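Local coordinates for alpha-glucosidase ([Eubacterium] rectale, PDB 6PNR), which probably hydrolyses alpha-linked sulfoquinovosides, the glycosides to which plant sulfolipid belongs, as a family 31 glycoside hydrolase, at residues A[104-109]-A[196-201]; A[87-92]-A[208-213]. All blocks are in the same frame, centred on the assembly; numbering follows the deposited sequence.

Contact 1: residues A[104-109]-A[196-201]; sequences FRVAAD and SFHELQ
Arg105 lays its guanidinium flat over one face of the Phe197 ring, the planes only 12° apart and CZ 3.7 Å from the ring centroid, a stacked cation-pi pair. Its CD adds a CH-pi contact with that ring. With CG between backbone N and carbonyl carbon (chi1 60°), the Phe197 ring stands against the Arg105 guanidinium, CZ facing CZ. Beside the stack, Arg105 NE gives Glu199 OE2 a nearly straight salt-bridging hydrogen bond of 2.8 Å; the oxygen lies in the guanidinium plane but is approached from above the carboxylate plane. Arg54 also pairs with OE2, and Tyr50 of the second subunit bonds both Glu199 OE1 and Arg105 NH2, bringing the cluster to the dimer interface. Replacing Arg105 by an alanine would probably leave the Phe197 face without its cation and Glu199 with one positive partner fewer. On the other face of the sheet, Ala108 CB sits over the His198 ring, 3.4 Å from CE1, while His198 NE2 is hydrogen-bonded to Glu112. Val106 CG1 reaches His198 CD2 obliquely. Paired backbone bonds between Phe104 and Leu200, then Val106 and His198, give the antiparallel ladder of central strands in an N-terminal beta-sandwich, consistent with the family 31 architecture.

Contact 2: residues A[87-92]-A[208-213]; sequences LCTIDF and QIRIEC
Asp91 and Gln208 lie side by side and point the same way, joined where Gln208 NE2 gives Asp91 OD1 a hydrogen bond of 2.7 Å. The bond is almost straight at 172° and arrives on the syn side of the carboxylate, although the carboxylate and amide planes are turned 52° apart. Gln208 CG is anti to its backbone N (chi1 179°), and the extended chain beyond it carries the amide past Thr89, whose CB is 4.0 Å from NE2. Farther along the same face, Leu87 slants across Arg210: its CD1 rests over the centre of the guanidinium, 3.5 Å from CZ. Within its own strand Arg210 NH2 forms a salt bridge to Glu212 OE1 at 3.2 Å, and the hydroxyl of Tyr179 bonds both Arg210 NE and Glu212 OE1, while Tyr227 makes a cation-pi contact with the arginine. On the opposite face Ile209 brings CG1 to the edge of the Phe92 ring, 3.7 Å from CE2, and Cys88 ends in a disulfide to Cys83. Backbone bonds run both ways between Cys88 and Ile211 and between Ile90 and Ile209, a regular antiparallel ladder in the larger sheet of a beta-sandwich, its Ile90, Ile209 and Ile211 face turned to the core and its Asp91, Gln208 and Arg210 face mostly polar.

The two ladders belong to different sheets of one N-terminal beta-sandwich, their centres about 15 Å apart. Phe104 of contact 1 bridges them: its CG lies 3.5 Å from Ile209 CD1, and its CE1 4.0 Å from Phe92 CZ, both in contact 2, while Ile90 CD1 packs near its CZ. The chain crosses from one sheet to the other twice, between the consecutive strands 87-94 and 101-107 and again between 197-202 and 208-213; contact 1 is nested in the loop closed by contact 2. Leu180 joins the shared core, touching Val106, Leu200, Ile209 and Ile211. Neither contact includes a residue of the inhibitor pocket, which is formed by residues such as Asp390 and Asp458.

Contact 1: residues A[104-109]-A[196-201]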
loop_
_atom_site.group_PDB
_atom_site.type_symbol
_atom_site.label_atom_id
_atom_site.label_comp_id
_atom_site.label_asym_id
_atom_site.label_seq_id
_atom_site.Cartn_x
_atom_site.Cartn_y
_atom_site.Cartn_z
ATOM N N PHE A 104 0.540 -11.398 21.964
ATOM C CA PHE A 104 0.797 -11.173 23.380
ATOM C C PHE A 104 0.581 -9.697 23.676
ATOM O O PHE A 104 1.164 -8.833 23.006
ATOM C CB PHE A 104 2.228 -11.592 23.750
ATOM C CG PHE A 104 2.531 -11.503 25.224
ATOM C CD1 PHE A 104 2.220 -12.550 26.070
ATOM C CD2 PHE A 104 3.120 -10.368 25.757
ATOM C CE1 PHE A 104 2.486 -12.472 27.431
ATOM C CE2 PHE A 104 3.395 -10.280 27.117
ATOM C CZ PHE A 104 3.080 -11.337 27.953
ATOM N N ARG A 105 -0.250 -9.402 24.672
ATOM C CA ARG A 105 -0.543 -8.020 25.014
ATOM C C ARG A 105 0.200 -7.568 26.259
ATOM O O ARG A 105 0.340 -8.315 27.231
ATOM C CB ARG A 105 -2.041 -7.819 25.195
ATOM C CG ARG A 105 -2.764 -7.878 23.864
ATOM C CD ARG A 105 -4.093 -7.222 23.980
ATOM N NE ARG A 105 -4.753 -7.096 22.695
ATOM C CZ ARG A 105 -5.983 -6.631 22.570
ATOM N NH1 ARG A 105 -6.649 -6.263 23.655
ATOM N NH2 ARG A 105 -6.542 -6.528 21.380
ATOM N N VAL A 106 0.674 -6.330 26.219
ATOM C CA VAL A 106 1.339 -5.686 27.339
ATOM C C VAL A 106 0.513 -4.475 27.734
ATOM O O VAL A 106 0.179 -3.647 26.879
ATOM C CB VAL A 106 2.775 -5.263 26.980
ATOM C CG1 VAL A 106 3.402 -4.542 28.132
ATOM C CG2 VAL A 106 3.605 -6.462 26.570
ATOM N N ALA A 107 0.212 -4.355 29.029
ATOM C CA ALA A 107 -0.557 -3.220 29.517
ATOM C C ALA A 107 0.215 -1.923 29.317
ATOM O O ALA A 107 1.421 -1.853 29.554
ATOM C CB ALA A 107 -0.893 -3.413 31.003
ATOM N N ALA A 108 -0.491 -0.874 28.907
ATOM C CA ALA A 108 0.157 0.398 28.624
ATOM C C ALA A 108 -0.799 1.533 28.949
ATOM O O ALA A 108 -1.990 1.322 29.180
ATOM C CB ALA A 108 0.606 0.467 27.164
ATOM N N ASP A 109 -0.272 2.750 28.955
ATOM C CA ASP A 109 -1.108 3.932 29.080
ATOM C C ASP A 109 -0.710 4.937 28.007
ATOM O O ASP A 109 0.323 4.799 27.343
ATOM C CB ASP A 109 -1.027 4.541 30.490
ATOM C CG ASP A 109 0.372 5.001 30.868
ATOM O OD1 ASP A 109 1.146 5.422 29.985
ATOM O OD2 ASP A 109 0.698 4.951 32.072
ATOM N N SER A 196 -4.001 1.636 25.318
ATOM C CA SER A 196 -4.026 0.902 26.578
ATOM C C SER A 196 -3.216 -0.386 26.544
ATOM O O SER A 196 -3.189 -1.109 27.547
ATOM C CB SER A 196 -5.474 0.601 27.000
ATOM O OG SER A 196 -6.120 -0.277 26.090
ATOM N N PHE A 197 -2.551 -0.691 25.430
ATOM C CA PHE A 197 -1.777 -1.921 25.349
ATOM C C PHE A 197 -0.853 -1.878 24.138
ATOM O O PHE A 197 -1.177 -1.274 23.112
ATOM C CB PHE A 197 -2.679 -3.167 25.276
ATOM C CG PHE A 197 -3.612 -3.203 24.088
ATOM C CD1 PHE A 197 -3.212 -3.776 22.885
ATOM C CD2 PHE A 197 -4.907 -2.705 24.189
ATOM C CE1 PHE A 197 -4.072 -3.817 21.791
ATOM C CE2 PHE A 197 -5.778 -2.748 23.103
ATOM C CZ PHE A 197 -5.361 -3.308 21.900
ATOM N N HIS A 198 0.306 -2.506 24.289
ATOM C CA HIS A 198 1.114 -2.952 23.163
ATOM C C HIS A 198 0.684 -4.368 22.819
ATOM O O HIS A 198 0.265 -5.131 23.694
ATOM C CB HIS A 198 2.611 -2.941 23.492
ATOM C CG HIS A 198 3.050 -1.788 24.340
ATOM N ND1 HIS A 198 2.716 -0.483 24.060
ATOM C CD2 HIS A 198 3.804 -1.749 25.466
ATOM C CE1 HIS A 198 3.245 0.312 24.973
ATOM N NE2 HIS A 198 3.913 -0.431 25.837
ATOM N N GLU A 199 0.773 -4.726 21.545
ATOM C CA GLU A 199 0.440 -6.085 21.135
ATOM C C GLU A 199 1.558 -6.626 20.262
ATOM O O GLU A 199 1.899 -6.024 19.236
ATOM C CB GLU A 199 -0.907 -6.153 20.404
ATOM C CG GLU A 199 -1.271 -7.564 19.956
ATOM C CD GLU A 199 -2.732 -7.699 19.512
ATOM O OE1 GLU A 199 -3.019 -7.440 18.324
ATOM O OE2 GLU A 199 -3.588 -8.063 20.356
ATOM N N LEU A 200 2.110 -7.766 20.662
ATOM C CA LEU A 200 3.258 -8.372 20.004
ATOM C C LEU A 200 2.769 -9.603 19.252
ATOM O O LEU A 200 2.447 -10.626 19.870
ATOM C CB LEU A 200 4.333 -8.729 21.025
ATOM C CG LEU A 200 4.592 -7.689 22.121
ATOM C CD1 LEU A 200 5.664 -8.200 23.087
ATOM C CD2 LEU A 200 4.977 -6.311 21.558
ATOM N N GLN A 201 2.675 -9.492 17.928
ATOM C CA GLN A 201 2.259 -10.604 17.078
ATOM C C GLN A 201 3.481 -11.425 16.671
ATOM O O GLN A 201 4.467 -10.869 16.181
ATOM C CB GLN A 201 1.532 -10.097 15.831
ATOM C CG GLN A 201 1.129 -11.219 14.879
ATOM C CD GLN A 201 0.510 -10.728 13.568
ATOM O OE1 GLN A 201 0.249 -11.520 12.659
ATOM N NE2 GLN A 201 0.264 -9.432 13.473
#

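Contact 2: residues A[87-92]-A[208-213]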
loop_
_atom_site.group_PDB
_atom_site.type_symbol
_atom_site.label_atom_id
_atom_site.label_comp_id
_atom_site.label_asym_id
_atom_site.label_seq_id
_atom_site.Cartn_x
_atom_site.Cartn_y
_atom_site.Cartn_z
ATOM N N LEU A 87 13.890 -9.501 37.242
ATOM C CA LEU A 87 13.772 -10.344 36.057
ATOM C C LEU A 87 12.532 -11.216 36.136
ATOM O O LEU A 87 12.298 -11.867 37.155
ATOM C CB LEU A 87 15.006 -11.235 35.883
ATOM C CG LEU A 87 14.938 -12.259 34.743
ATOM C CD1 LEU A 87 14.810 -11.560 33.383
ATOM C CD2 LEU A 87 16.160 -13.166 34.774
ATOM N N CYS A 88 11.755 -11.248 35.054
ATOM C CA CYS A 88 10.648 -12.185 34.913
ATOM C C CYS A 88 10.763 -12.888 33.572
ATOM O O CYS A 88 10.969 -12.239 32.540
ATOM C CB CYS A 88 9.288 -11.491 35.011
ATOM S SG CYS A 88 8.853 -10.871 36.658
ATOM N N THR A 89 10.636 -14.207 33.586
ATOM C CA THR A 89 10.584 -14.989 32.364
ATOM C C THR A 89 9.238 -15.697 32.289
ATOM O O THR A 89 8.709 -16.164 33.303
ATOM C CB THR A 89 11.730 -16.006 32.282
ATOM O OG1 THR A 89 11.647 -16.927 33.376
ATOM C CG2 THR A 89 13.087 -15.288 32.319
ATOM N N ILE A 90 8.674 -15.740 31.089
ATOM C CA ILE A 90 7.454 -16.482 30.813
ATOM C C ILE A 90 7.798 -17.508 29.747
ATOM O O ILE A 90 8.074 -17.142 28.601
ATOM C CB ILE A 90 6.317 -15.569 30.345
ATOM C CG1 ILE A 90 6.213 -14.349 31.258
ATOM C CG2 ILE A 90 5.008 -16.344 30.289
ATOM C CD1 ILE A 90 5.140 -13.378 30.843
ATOM N N ASP A 91 7.795 -18.786 30.117
ATOM C CA ASP A 91 8.043 -19.871 29.182
ATOM C C ASP A 91 6.703 -20.414 28.708
ATOM O O ASP A 91 5.807 -20.653 29.525
ATOM C CB ASP A 91 8.878 -20.973 29.842
ATOM C CG ASP A 91 10.229 -20.468 30.339
ATOM O OD1 ASP A 91 11.051 -20.028 29.506
ATOM O OD2 ASP A 91 10.470 -20.499 31.569
ATOM N N PHE A 92 6.557 -20.581 27.392
ATOM C CA PHE A 92 5.301 -20.991 26.774
ATOM C C PHE A 92 5.423 -22.404 26.234
ATOM O O PHE A 92 6.343 -22.704 25.465
ATOM C CB PHE A 92 4.899 -20.053 25.630
ATOM C CG PHE A 92 4.583 -18.660 26.075
ATOM C CD1 PHE A 92 3.370 -18.371 26.676
ATOM C CD2 PHE A 92 5.499 -17.640 25.897
ATOM C CE1 PHE A 92 3.082 -17.093 27.090
ATOM C CE2 PHE A 92 5.215 -16.360 26.310
ATOM C CZ PHE A 92 4.005 -16.083 26.906
ATOM N N GLN A 208 9.744 -18.180 24.838
ATOM C CA GLN A 208 9.858 -17.446 26.087
ATOM C C GLN A 208 9.734 -15.960 25.816
ATOM O O GLN A 208 10.155 -15.464 24.765
ATOM C CB GLN A 208 11.199 -17.737 26.779
ATOM C CG GLN A 208 11.422 -16.989 28.071
ATOM C CD GLN A 208 12.849 -17.139 28.591
ATOM O OE1 GLN A 208 13.706 -16.278 28.360
ATOM N NE2 GLN A 208 13.107 -18.237 29.290
ATOM N N ILE A 209 9.146 -15.258 26.775
ATOM C CA ILE A 209 9.186 -13.805 26.825
ATOM C C ILE A 209 9.927 -13.420 28.095
ATOM O O ILE A 209 9.686 -13.998 29.163
ATOM C CB ILE A 209 7.777 -13.187 26.764
ATOM C CG1 ILE A 209 7.199 -13.372 25.346
ATOM C CG2 ILE A 209 7.814 -11.700 27.175
ATOM C CD1 ILE A 209 5.773 -12.867 25.150
ATOM N N ARG A 210 10.851 -12.473 27.962
ATOM C CA ARG A 210 11.735 -12.037 29.029
ATOM C C ARG A 210 11.472 -10.567 29.310
ATOM O O ARG A 210 11.367 -9.761 28.378
ATOM C CB ARG A 210 13.192 -12.268 28.623
ATOM C CG ARG A 210 14.207 -11.857 29.639
ATOM C CD ARG A 210 15.603 -12.091 29.097
ATOM N NE ARG A 210 16.592 -11.615 30.043
ATOM C CZ ARG A 210 17.195 -12.395 30.932
ATOM N NH1 ARG A 210 16.917 -13.697 30.963
ATOM N NH2 ARG A 210 18.081 -11.875 31.775
ATOM N N ILE A 211 11.323 -10.224 30.585
ATOM C CA ILE A 211 11.055 -8.853 31.005
ATOM C C ILE A 211 12.010 -8.514 32.138
ATOM O O ILE A 211 12.108 -9.261 33.116
ATOM C CB ILE A 211 9.600 -8.661 31.467
ATOM C CG1 ILE A 211 8.612 -9.184 30.424
ATOM C CG2 ILE A 211 9.350 -7.196 31.775
ATOM C CD1 ILE A 211 7.144 -8.995 30.822
ATOM N N GLU A 212 12.704 -7.390 32.018
ATOM C CA GLU A 212 13.700 -7.033 33.012
ATOM C C GLU A 212 13.650 -5.531 33.252
ATOM O O GLU A 212 13.624 -4.754 32.293
ATOM C CB GLU A 212 15.083 -7.495 32.541
ATOM C CG GLU A 212 16.192 -7.325 33.533
ATOM C CD GLU A 212 17.382 -8.250 33.256
ATOM O OE1 GLU A 212 17.516 -8.778 32.120
ATOM O OE2 GLU A 212 18.176 -8.456 34.194
ATOM N N CYS A 213 13.629 -5.121 34.520
ATOM C CA CYS A 213 13.483 -3.711 34.872
ATOM C C CYS A 213 14.762 -3.168 35.506
ATOM O O CYS A 213 15.696 -3.900 35.830
ATOM C CB CYS A 213 12.278 -3.498 35.808
ATOM S SG CYS A 213 12.494 -4.111 37.540
#